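Local atomic coordinates of O-methyltransferase family 2 (Planctopirus limnophila, PDB entry 5I2H), a protein that probably transfers a methyl group from S-adenosyl-L-methionine to hydroxyl groups of small acceptor molecules, and binds the flavone apigenin in its pocket. Residues Leu23-Phe28 with Ala315-Ala320; Thr30-Ala35 with Thr72-Met77; Asp16-Phe21 with Ser353-Leu358; His300-Asn305 with Gly327-Leu332. All blocks are in the same frame, centred on the assembly; numbering follows the deposited sequence. Where two conformers were deposited one is given.

Contact 1. Residues Leu23-Phe28 with Ala315-Ala320; sequences LFRGNF and ALYSLA. With AGI (5,7-dihydroxy-2-(4-hydroxyphenyl)-4H-chromen-4-one), chain C.
Residues Leu-23 to Phe-28 run across the break between helix 18-24 and helix 26-39, whereas Ala-315 to Ala-320 is one uninterrupted piece of helix 312-324. The backbones come nearest at Phe-28 and Leu-316, whose CA atoms are 5.8 Å apart. Arg-25 sits in the break, its CB against Leu-316 CB; bent at chi2 (-80°), its chain runs alongside Tyr-317. The guanidinium lies almost flat over one face of the Tyr-317 ring, the planes 19° apart and Arg-25 CZ 3.3 Å from Tyr-317 CD1, while NH2 of Arg-25 bonds to Tyr-109 of the second subunit. Tyr-317, CG anti to the backbone N, carries its OH to the 7-hydroxyl OAC of apigenin, a hydrogen bond of 2.6 Å whose exact geometry is less certain because OH is modelled too close to the flavone ring. This OH also bonds Arg-168.

Phe-28 is clamped on both faces. Ala-320 N lies 3.9 Å above the plane of the Phe-28 ring, over its centre, and Asn-27 ND2 3.3 Å above the opposite face. Phe-28 CE2 meets Ala-320 CB at 3.5 Å, and CD1 meets Leu-319 CB at 3.9 Å. An alanine at Phe-28 would remove the ring between these groups and would probably loosen helix 26-39 from helix 312-324. Dimerisation helices packed on a catalytic-domain helix, with a pocket completed by the partner subunit, are characteristic of this family of dimeric O-methyltransferases.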
# COMPACT_ATOMS: atom_id res chain seq x y z
N LEU A 23 0.28 4.69 4.78
CA LEU A 23 1.26 3.96 3.96
C LEU A 23 1.42 2.54 4.48
O LEU A 23 1.56 1.60 3.70
CB LEU A 23 2.63 4.65 3.98
CG LEU A 23 2.81 5.90 3.15
CD1 LEU A 23 4.04 6.67 3.62
CD2 LEU A 23 2.96 5.49 1.68
N PHE A 24 1.44 2.40 5.81
CA PHE A 24 1.67 1.11 6.44
C PHE A 24 0.60 0.08 6.08
O PHE A 24 0.88 -1.13 6.14
CB PHE A 24 1.75 1.33 7.96
CG PHE A 24 1.99 0.07 8.75
CD1 PHE A 24 3.19 -0.60 8.64
CD2 PHE A 24 1.04 -0.38 9.64
CE1 PHE A 24 3.43 -1.75 9.38
CE2 PHE A 24 1.27 -1.53 10.40
CZ PHE A 24 2.48 -2.22 10.26
N ARG A 25 -0.63 0.52 5.71
CA ARG A 25 -1.67 -0.45 5.35
C ARG A 25 -1.57 -0.96 3.92
O ARG A 25 -2.49 -1.66 3.48
CB ARG A 25 -3.07 0.14 5.46
CG ARG A 25 -3.27 1.08 6.54
CD ARG A 25 -3.48 0.38 7.79
NE ARG A 25 -3.79 1.34 8.85
CZ ARG A 25 -3.57 1.06 10.12
NH1 ARG A 25 -3.86 1.94 11.06
NH2 ARG A 25 -3.01 -0.12 10.43
N GLY A 26 -0.52 -0.57 3.18
CA GLY A 26 -0.49 -0.87 1.75
C GLY A 26 -0.59 -2.34 1.42
O GLY A 26 -1.13 -2.70 0.37
N ASN A 27 -0.03 -3.21 2.26
CA ASN A 27 -0.09 -4.65 1.95
C ASN A 27 -1.52 -5.13 1.76
O ASN A 27 -1.74 -6.08 0.99
CB ASN A 27 0.55 -5.50 3.05
CG ASN A 27 -0.21 -5.38 4.38
OD1 ASN A 27 -0.24 -4.30 4.98
ND2 ASN A 27 -0.87 -6.46 4.81
N PHE A 28 -2.48 -4.54 2.48
CA PHE A 28 -3.85 -5.03 2.34
C PHE A 28 -4.45 -4.68 1.00
O PHE A 28 -5.37 -5.38 0.56
CB PHE A 28 -4.72 -4.54 3.50
CG PHE A 28 -4.37 -5.22 4.78
CD1 PHE A 28 -4.72 -6.55 4.97
CD2 PHE A 28 -3.62 -4.55 5.76
CE1 PHE A 28 -4.38 -7.21 6.15
CE2 PHE A 28 -3.26 -5.20 6.94
CZ PHE A 28 -3.63 -6.54 7.13
N ALA A 315 -10.84 1.68 4.61
CA ALA A 315 -11.18 0.36 4.08
C ALA A 315 -9.99 -0.60 4.20
O ALA A 315 -10.16 -1.81 4.47
CB ALA A 315 -11.65 0.50 2.63
N LEU A 316 -8.76 -0.09 4.03
CA LEU A 316 -7.60 -0.98 4.19
C LEU A 316 -7.36 -1.30 5.66
O LEU A 316 -7.06 -2.45 6.01
CB LEU A 316 -6.35 -0.35 3.56
CG LEU A 316 -6.45 -0.15 2.03
CD1 LEU A 316 -5.12 0.40 1.47
CD2 LEU A 316 -6.83 -1.49 1.30
N TYR A 317 -7.48 -0.31 6.53
CA TYR A 317 -7.38 -0.56 7.97
C TYR A 317 -8.45 -1.56 8.41
O TYR A 317 -8.19 -2.43 9.25
CB TYR A 317 -7.48 0.77 8.71
CG TYR A 317 -7.40 0.67 10.20
CD1 TYR A 317 -6.54 -0.23 10.81
CD2 TYR A 317 -8.14 1.51 10.99
CE1 TYR A 317 -6.44 -0.29 12.19
CE2 TYR A 317 -8.06 1.46 12.37
CZ TYR A 317 -7.23 0.54 12.96
OH TYR A 317 -7.13 0.50 14.33
N SER A 318 -9.65 -1.46 7.82
CA SER A 318 -10.72 -2.43 8.12
C SER A 318 -10.31 -3.86 7.79
O SER A 318 -10.65 -4.80 8.52
CB SER A 318 -11.97 -2.04 7.35
OG SER A 318 -13.07 -2.73 7.89
N LEU A 319 -9.59 -4.06 6.68
CA LEU A 319 -9.07 -5.39 6.36
C LEU A 319 -8.08 -5.87 7.41
O LEU A 319 -8.06 -7.06 7.74
CB LEU A 319 -8.42 -5.40 4.99
CG LEU A 319 -9.44 -5.29 3.86
CD1 LEU A 319 -8.76 -4.76 2.56
CD2 LEU A 319 -10.13 -6.65 3.61
N ALA A 320 -7.25 -4.96 7.94
CA ALA A 320 -6.37 -5.34 9.05
C ALA A 320 -7.18 -5.77 10.27
O ALA A 320 -6.87 -6.78 10.90
CB ALA A 320 -5.44 -4.19 9.43
CAG AGI C . -2.81 -6.72 16.88
CAE AGI C . -1.91 -7.77 16.74
CAM AGI C . -2.24 -9.02 17.26
OAB AGI C . -1.35 -10.04 17.10
CAF AGI C . -3.47 -9.22 17.92
CAH AGI C . -4.37 -8.16 18.07
CAP AGI C . -4.03 -6.91 17.54
CAQ AGI C . -4.90 -5.70 17.62
OAL AGI C . -4.47 -4.69 16.79
CAJ AGI C . -6.03 -5.58 18.44
CAR AGI C . -6.78 -4.38 18.43
OAA AGI C . -7.78 -4.25 19.17
CAT AGI C . -6.33 -3.26 17.53
CAS AGI C . -5.12 -3.49 16.70
CAK AGI C . -4.64 -2.52 15.84
CAN AGI C . -5.29 -1.30 15.75
OAC AGI C . -4.77 -0.38 14.91
CAI AGI C . -6.44 -1.00 16.51
CAO AGI C . -6.99 -1.92 17.39
OAD AGI C . -8.09 -1.56 18.09

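Contact 2. Residues Thr30-Ala35 with Thr72-Met77; sequences TELLAA and TGLCAM
One methyl group, CD2 of Leu-32, carries most of this apolar contact. It sits 3.7 Å from Gly-73 CA, 3.6 Å from Met-77 CE and 4.0 Å from Leu-74 CD2, touching helix 64-76 at Gly-73 and Leu-74, and Met-77 just beyond it. Leu-32 reaches them because its CG stands anti to the backbone N (chi1 -175°), which carries the branch obliquely across Leu-74 and Met-77. The approach depends on the bare backbone at Gly-73, where a CB would fall only 2.5 Å from Leu-32 CD2. Met-77, present as selenomethionine, also crosses Leu-33 obliquely. Its chain bends at chi3 (-107°), which turns CE back over Leu-32 while SE rests 3.9 Å from Leu-33 CG.

Met-77 is the first residue to leave helical geometry after helix 64-76, yet its N still bonds to Gly-73 O at 3.1 Å, tying its backbone to the last turn. Leu-319 of helix 312-324 packs on the Leu-32 methyl, across it from Leu-74, and Leu-33 and Met-77 both touch Leu-23 of the second subunit. Helices 26-39 and 64-76 thus meet beside helix 312-324, with helix 117-128 against Glu-31, Ala-34 and Ala-35, and strand 80-82 against Leu-74 and Cys-75.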
# COMPACT_ATOMS: atom_id res chain seq x y z
N THR A 30 -2.57 -4.83 -1.88
CA THR A 30 -2.03 -5.92 -2.69
C THR A 30 -2.77 -7.22 -2.43
O THR A 30 -3.18 -7.93 -3.36
CB THR A 30 -0.55 -6.11 -2.35
OG1 THR A 30 0.10 -4.85 -2.47
CG2 THR A 30 0.10 -7.17 -3.26
N GLU A 31 -2.95 -7.55 -1.16
CA GLU A 31 -3.57 -8.82 -0.80
C GLU A 31 -5.04 -8.89 -1.23
O GLU A 31 -5.49 -9.93 -1.72
CB GLU A 31 -3.45 -9.04 0.70
CG GLU A 31 -1.98 -9.31 1.10
CD GLU A 31 -1.71 -9.02 2.59
OE1 GLU A 31 -2.67 -8.82 3.37
OE2 GLU A 31 -0.54 -9.02 3.00
N LEU A 32 -5.79 -7.81 -1.06
CA LEU A 32 -7.19 -7.88 -1.48
C LEU A 32 -7.31 -7.99 -3.00
O LEU A 32 -8.18 -8.69 -3.52
CB LEU A 32 -7.97 -6.67 -0.97
CG LEU A 32 -9.50 -6.76 -1.27
CD1 LEU A 32 -10.16 -7.96 -0.62
CD2 LEU A 32 -10.21 -5.54 -0.80
N LEU A 33 -6.42 -7.30 -3.73
CA LEU A 33 -6.40 -7.43 -5.19
C LEU A 33 -6.11 -8.86 -5.61
O LEU A 33 -6.84 -9.44 -6.42
CB LEU A 33 -5.36 -6.47 -5.81
CG LEU A 33 -5.86 -5.03 -5.89
CD1 LEU A 33 -4.67 -4.11 -6.17
CD2 LEU A 33 -6.98 -4.86 -6.93
N ALA A 34 -5.04 -9.45 -5.05
CA ALA A 34 -4.67 -10.82 -5.42
C ALA A 34 -5.74 -11.82 -4.98
O ALA A 34 -6.06 -12.76 -5.73
CB ALA A 34 -3.30 -11.19 -4.84
N ALA A 35 -6.28 -11.66 -3.77
CA ALA A 35 -7.36 -12.54 -3.32
C ALA A 35 -8.56 -12.45 -4.26
O ALA A 35 -9.17 -13.47 -4.62
CB ALA A 35 -7.78 -12.18 -1.89
N THR A 72 -16.31 -3.36 0.50
CA THR A 72 -15.87 -2.02 0.87
C THR A 72 -14.46 -1.73 0.35
O THR A 72 -14.20 -0.64 -0.19
CB THR A 72 -15.94 -1.86 2.40
OG1 THR A 72 -17.32 -1.89 2.77
CG2 THR A 72 -15.31 -0.55 2.89
N GLY A 73 -13.54 -2.69 0.48
CA GLY A 73 -12.19 -2.46 -0.03
C GLY A 73 -12.16 -2.23 -1.54
O GLY A 73 -11.49 -1.31 -2.04
N LEU A 74 -12.90 -3.06 -2.28
CA LEU A 74 -12.87 -2.92 -3.72
C LEU A 74 -13.62 -1.68 -4.18
O LEU A 74 -13.21 -1.05 -5.16
CB LEU A 74 -13.43 -4.18 -4.40
CG LEU A 74 -12.63 -5.46 -4.12
CD1 LEU A 74 -13.36 -6.71 -4.65
CD2 LEU A 74 -11.19 -5.37 -4.66
N CYS A 75 -14.70 -1.29 -3.48
CA CYS A 75 -15.34 -0.02 -3.79
C CYS A 75 -14.38 1.14 -3.56
O CYS A 75 -14.32 2.08 -4.37
CB CYS A 75 -16.58 0.18 -2.90
SG CYS A 75 -18.04 -0.81 -3.40
N ALA A 76 -13.61 1.08 -2.45
CA ALA A 76 -12.73 2.18 -2.11
C ALA A 76 -11.60 2.33 -3.13
O ALA A 76 -11.09 3.44 -3.31
CB ALA A 76 -12.16 1.99 -0.71
N MSE A 77 -11.22 1.23 -3.80
CA MSE A 77 -10.19 1.24 -4.84
C MSE A 77 -10.79 1.58 -6.21
O MSE A 77 -10.11 1.48 -7.23
CB MSE A 77 -9.50 -0.12 -4.91
CG MSE A 77 -8.49 -0.34 -3.78
SE MSE A 77 -7.53 -2.06 -3.96
CE MSE A 77 -8.43 -2.96 -2.52

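Contact 3. Residues Asp16-Phe21 with Ser353-Leu358; sequences DVTPIF and SAHGHL
A beta-hairpin loop meets a capped helix start here: Ser-353 to Gly-356 form a type I' turn between the antiparallel strands 345-351 and 357-362, and Asp-16 to Phe-21 lead into helix 18-24. Asp-16, with CG anti to its backbone N (chi1 -176°), accepts two bonds on OD1. Thr-18 OG1 donates to Asp-16 OD1 at 2.6 Å on its syn lone-pair side, and Thr-18 N reaches the same Asp-16 OD1 at 3.0 Å from above the carboxylate plane as a capping bond. The bond from OG1 orients the Thr-18 hydroxyl, which in turn receives a weak, bent bond from Ala-354 N (3.2 Å to OG1, 121° at the hydrogen).

The other branch of Thr-18, CG2, lies over the face of the His-355 imidazole, shifted toward NE2 and 3.6 Å from the ring centroid, as a CH-pi contact; Asp-22 holds NE2 of that ring. A water bridges the two segments, bonded to Asp-16 OD2 at 2.7 Å and to Ser-353 OG at 2.8 Å. An alanine at Thr-18 would lose both the hydroxyl bonds and the methyl over the imidazole, and would probably weaken the hold of the helix start on the turn. Phe-21, edge-to-face with Tyr-109 of the second subunit, barely touches Ala-354 CB. The contact anchors an Asp-capped N-terminal helix of the dimerisation region to a hairpin of the Rossmann-like methyltransferase sheet.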
# COMPACT_ATOMS: atom_id res chain seq x y z
N ASP A 16 1.87 15.49 11.98
CA ASP A 16 0.72 14.59 11.94
C ASP A 16 1.22 13.24 11.41
O ASP A 16 1.62 13.13 10.25
CB ASP A 16 -0.36 15.17 11.04
CG ASP A 16 -1.63 14.33 11.00
OD1 ASP A 16 -1.67 13.25 11.60
OD2 ASP A 16 -2.61 14.77 10.38
N VAL A 17 1.17 12.22 12.27
CA VAL A 17 1.66 10.88 11.94
C VAL A 17 0.74 10.15 10.97
O VAL A 17 1.13 9.12 10.41
CB VAL A 17 1.81 10.07 13.25
CG1 VAL A 17 0.42 9.77 13.85
CG2 VAL A 17 2.62 8.76 13.02
N THR A 18 -0.46 10.67 10.74
CA THR A 18 -1.48 9.92 9.99
C THR A 18 -0.99 9.36 8.65
O THR A 18 -1.26 8.17 8.38
CB THR A 18 -2.72 10.82 9.79
OG1 THR A 18 -3.21 11.26 11.07
CG2 THR A 18 -3.83 10.04 9.06
N PRO A 19 -0.26 10.08 7.80
CA PRO A 19 0.17 9.47 6.52
C PRO A 19 1.02 8.23 6.69
O PRO A 19 1.05 7.38 5.80
CB PRO A 19 0.99 10.57 5.84
CG PRO A 19 0.68 11.81 6.61
CD PRO A 19 0.16 11.48 7.94
N ILE A 20 1.77 8.12 7.79
CA ILE A 20 2.58 6.91 7.99
C ILE A 20 1.67 5.71 8.20
O ILE A 20 1.94 4.62 7.69
CB ILE A 20 3.57 7.11 9.15
CG1 ILE A 20 4.65 8.12 8.77
CG2 ILE A 20 4.18 5.74 9.56
CD1 ILE A 20 5.47 8.64 9.95
N PHE A 21 0.60 5.86 8.99
CA PHE A 21 -0.35 4.76 9.17
C PHE A 21 -0.95 4.35 7.84
O PHE A 21 -1.11 3.16 7.55
CB PHE A 21 -1.48 5.17 10.14
CG PHE A 21 -1.07 5.15 11.59
CD1 PHE A 21 -0.83 3.93 12.25
CD2 PHE A 21 -0.98 6.29 12.32
CE1 PHE A 21 -0.45 3.90 13.60
CE2 PHE A 21 -0.59 6.26 13.69
CZ PHE A 21 -0.32 5.07 14.31
N SER A 353 -7.52 12.69 15.65
CA SER A 353 -6.42 12.59 14.68
C SER A 353 -6.25 11.12 14.30
O SER A 353 -6.94 10.25 14.84
CB SER A 353 -5.10 13.15 15.21
OG SER A 353 -4.12 13.08 14.19
N ALA A 354 -5.33 10.85 13.37
CA ALA A 354 -5.10 9.50 12.86
C ALA A 354 -6.42 8.85 12.43
O ALA A 354 -6.68 7.68 12.69
CB ALA A 354 -4.36 8.63 13.88
N HIS A 355 -7.27 9.64 11.77
CA HIS A 355 -8.59 9.23 11.30
C HIS A 355 -9.60 8.96 12.42
O HIS A 355 -10.69 8.45 12.14
CB HIS A 355 -8.48 8.02 10.36
CG HIS A 355 -7.63 8.28 9.15
ND1 HIS A 355 -7.83 9.38 8.34
CD2 HIS A 355 -6.56 7.63 8.65
CE1 HIS A 355 -6.93 9.36 7.37
NE2 HIS A 355 -6.15 8.32 7.54
N GLY A 356 -9.27 9.28 13.66
CA GLY A 356 -10.19 9.05 14.76
C GLY A 356 -11.31 10.06 14.81
O GLY A 356 -11.19 11.19 14.32
N HIS A 357 -12.43 9.62 15.37
CA HIS A 357 -13.61 10.46 15.57
C HIS A 357 -14.16 10.18 16.94
O HIS A 357 -14.25 9.02 17.33
CB HIS A 357 -14.69 10.18 14.53
CG HIS A 357 -14.34 10.69 13.18
ND1 HIS A 357 -13.59 9.97 12.28
CD2 HIS A 357 -14.57 11.90 12.62
CE1 HIS A 357 -13.41 10.70 11.19
NE2 HIS A 357 -13.99 11.87 11.37
N LEU A 358 -14.54 11.23 17.66
CA LEU A 358 -15.20 11.09 18.95
C LEU A 358 -16.70 11.21 18.70
O LEU A 358 -17.18 12.28 18.29
CB LEU A 358 -14.70 12.14 19.94
CG LEU A 358 -15.53 12.29 21.22
CD1 LEU A 358 -15.64 10.97 22.04
CD2 LEU A 358 -14.95 13.43 22.08
O HOH W 1 -4.89 14.15 11.77

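Contact 4. Residues His300-Asn305 with Gly327-Leu332; sequences HDVLLN and GRAYSL
The tight part of this contact lies around Leu-304, where the chain leaving strand 296-301 crosses the loop before helix 332-341. Leu-304 N donates to Tyr-330 O at 3.0 Å, fairly straight (155° at the hydrogen), though it meets the oxygen from well above the carbonyl plane. The same oxygen also takes a CA-H contact from Leu-303, and Leu-304 O takes one from Ser-331 CA. Around this backbone crossing, Ala-329 CB touches two apolar side chains at once, Val-302 CG2 and Leu-304 CG, each at 4.0 Å. Leu-304 CD1 reaches Ala-329 O, which is already bonded to Arg-328 NH1 at 2.8 Å in the carbonyl plane. Tyr-330 covers one face of the Arg-328 guanidinium, and NH2 forms a salt bridge with Glu-334.

The other flank is looser. Leu-303 and Leu-332, both partly exposed, meet through Leu-303 CD2 and Leu-332 CB at 4.3 Å. Beside them the backbones are joined through a water, which donates to Leu-304 O at 2.6 Å and accepts from Leu-332 N at 2.9 Å. At the strand end, among buried residues, another water donates to Asp-301 OD1 and Val-302 O and accepts from Tyr-330 N. Asp-301 OD1 also accepts from Val-302 N through its anti lone pair and is paired with ND1 of His-273, whose NE2 bonds to apigenin. These bonds hold the carboxylate steady, and its negative charge would probably polarise His-273, as would suit a histidine that, in related O-methyltransferases, serves as base toward the acceptor hydroxyl.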
# COMPACT_ATOMS: atom_id res chain seq x y z
N HIS A 300 -14.79 6.30 20.48
CA HIS A 300 -13.67 6.89 19.74
C HIS A 300 -13.17 5.86 18.76
O HIS A 300 -12.69 4.80 19.16
CB HIS A 300 -12.57 7.34 20.70
CG HIS A 300 -11.41 8.03 20.03
ND1 HIS A 300 -10.11 7.62 20.22
CD2 HIS A 300 -11.36 9.09 19.18
CE1 HIS A 300 -9.30 8.40 19.52
NE2 HIS A 300 -10.03 9.30 18.88
N ASP A 301 -13.34 6.11 17.46
CA ASP A 301 -13.03 5.07 16.50
C ASP A 301 -12.87 5.72 15.14
O ASP A 301 -12.97 6.95 14.99
CB ASP A 301 -14.12 3.97 16.52
CG ASP A 301 -13.53 2.59 16.30
OD1 ASP A 301 -12.98 2.37 15.20
OD2 ASP A 301 -13.56 1.76 17.24
N VAL A 302 -12.54 4.90 14.14
CA VAL A 302 -12.48 5.40 12.78
C VAL A 302 -13.87 5.24 12.16
O VAL A 302 -14.74 4.56 12.73
CB VAL A 302 -11.41 4.66 11.95
CG1 VAL A 302 -10.02 4.96 12.51
CG2 VAL A 302 -11.70 3.12 11.89
N LEU A 303 -14.10 5.88 11.02
CA LEU A 303 -15.41 5.83 10.37
C LEU A 303 -15.29 5.51 8.89
O LEU A 303 -14.59 6.22 8.15
CB LEU A 303 -16.14 7.15 10.52
CG LEU A 303 -16.47 7.55 11.95
CD1 LEU A 303 -17.04 9.01 11.95
CD2 LEU A 303 -17.44 6.56 12.61
N LEU A 304 -15.99 4.46 8.45
CA LEU A 304 -16.34 4.33 7.04
C LEU A 304 -17.45 5.31 6.69
O LEU A 304 -18.23 5.73 7.57
CB LEU A 304 -16.81 2.91 6.72
CG LEU A 304 -15.73 1.85 6.75
CD1 LEU A 304 -16.36 0.49 6.66
CD2 LEU A 304 -14.73 2.03 5.57
N ASN A 305 -17.54 5.64 5.39
CA ASN A 305 -18.62 6.51 4.94
C ASN A 305 -19.95 5.75 5.01
O ASN A 305 -19.99 4.54 5.28
CB ASN A 305 -18.33 7.08 3.55
CG ASN A 305 -18.24 6.02 2.47
OD1 ASN A 305 -18.72 4.90 2.62
ND2 ASN A 305 -17.64 6.39 1.33
N GLY A 327 -14.24 -8.06 14.35
CA GLY A 327 -14.99 -6.96 13.77
C GLY A 327 -14.45 -6.40 12.46
O GLY A 327 -13.89 -7.12 11.62
N ARG A 328 -14.62 -5.10 12.31
CA ARG A 328 -14.19 -4.35 11.14
C ARG A 328 -14.42 -2.88 11.46
O ARG A 328 -14.98 -2.55 12.52
CB ARG A 328 -14.96 -4.78 9.88
CG ARG A 328 -16.51 -4.55 10.00
CD ARG A 328 -17.12 -4.37 8.58
NE ARG A 328 -18.59 -4.40 8.55
CZ ARG A 328 -19.38 -3.33 8.51
NH1 ARG A 328 -18.86 -2.09 8.47
NH2 ARG A 328 -20.70 -3.49 8.53
N ALA A 329 -13.99 -1.99 10.55
CA ALA A 329 -14.40 -0.59 10.72
C ALA A 329 -15.88 -0.47 10.43
O ALA A 329 -16.43 -1.19 9.58
CB ALA A 329 -13.60 0.33 9.79
N TYR A 330 -16.53 0.46 11.14
CA TYR A 330 -17.96 0.72 11.00
C TYR A 330 -18.20 2.18 10.59
O TYR A 330 -17.31 3.02 10.73
CB TYR A 330 -18.71 0.40 12.33
CG TYR A 330 -18.69 -1.07 12.66
CD1 TYR A 330 -19.41 -1.99 11.89
CD2 TYR A 330 -17.96 -1.56 13.75
CE1 TYR A 330 -19.40 -3.37 12.20
CE2 TYR A 330 -17.95 -2.90 14.06
CZ TYR A 330 -18.68 -3.81 13.28
OH TYR A 330 -18.66 -5.15 13.59
N SER A 331 -19.41 2.47 10.11
CA SER A 331 -19.79 3.83 9.73
C SER A 331 -20.46 4.56 10.91
O SER A 331 -20.88 3.95 11.89
CB SER A 331 -20.77 3.83 8.55
OG SER A 331 -21.98 3.20 8.97
N LEU A 332 -20.58 5.89 10.79
CA LEU A 332 -21.31 6.65 11.80
C LEU A 332 -22.75 6.15 11.89
O LEU A 332 -23.28 6.00 13.00
CB LEU A 332 -21.29 8.15 11.49
CG LEU A 332 -21.99 9.09 12.51
CD1 LEU A 332 -21.43 8.97 13.92
CD2 LEU A 332 -21.90 10.54 12.08
O HOH W 2 -14.96 1.87 13.21
O HOH W 3 -19.87 7.56 8.51

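Overall arrangement
From the N terminus, the start of helix 18-24 is the first of these segments: contact 3 closes a loop of more than 330 residues back to the turn before strand 357-362. Contact 1 nests inside it, bringing the next turns of chain onto helix 312-324, and contact 2 nests within contact 1, joining two dimerisation helices. Contact 4 follows contact 2 in series, lies within contact 3 and crosses contact 1, since 315-320 falls between its two segments. Contacts 3 and 4 share the central sheet through neighbouring strands. Helix 312-324, which supplies one side of contact 1, also touches contacts 2 and 4, tying the dimerisation helices, themselves against the second subunit, to the catalytic domain.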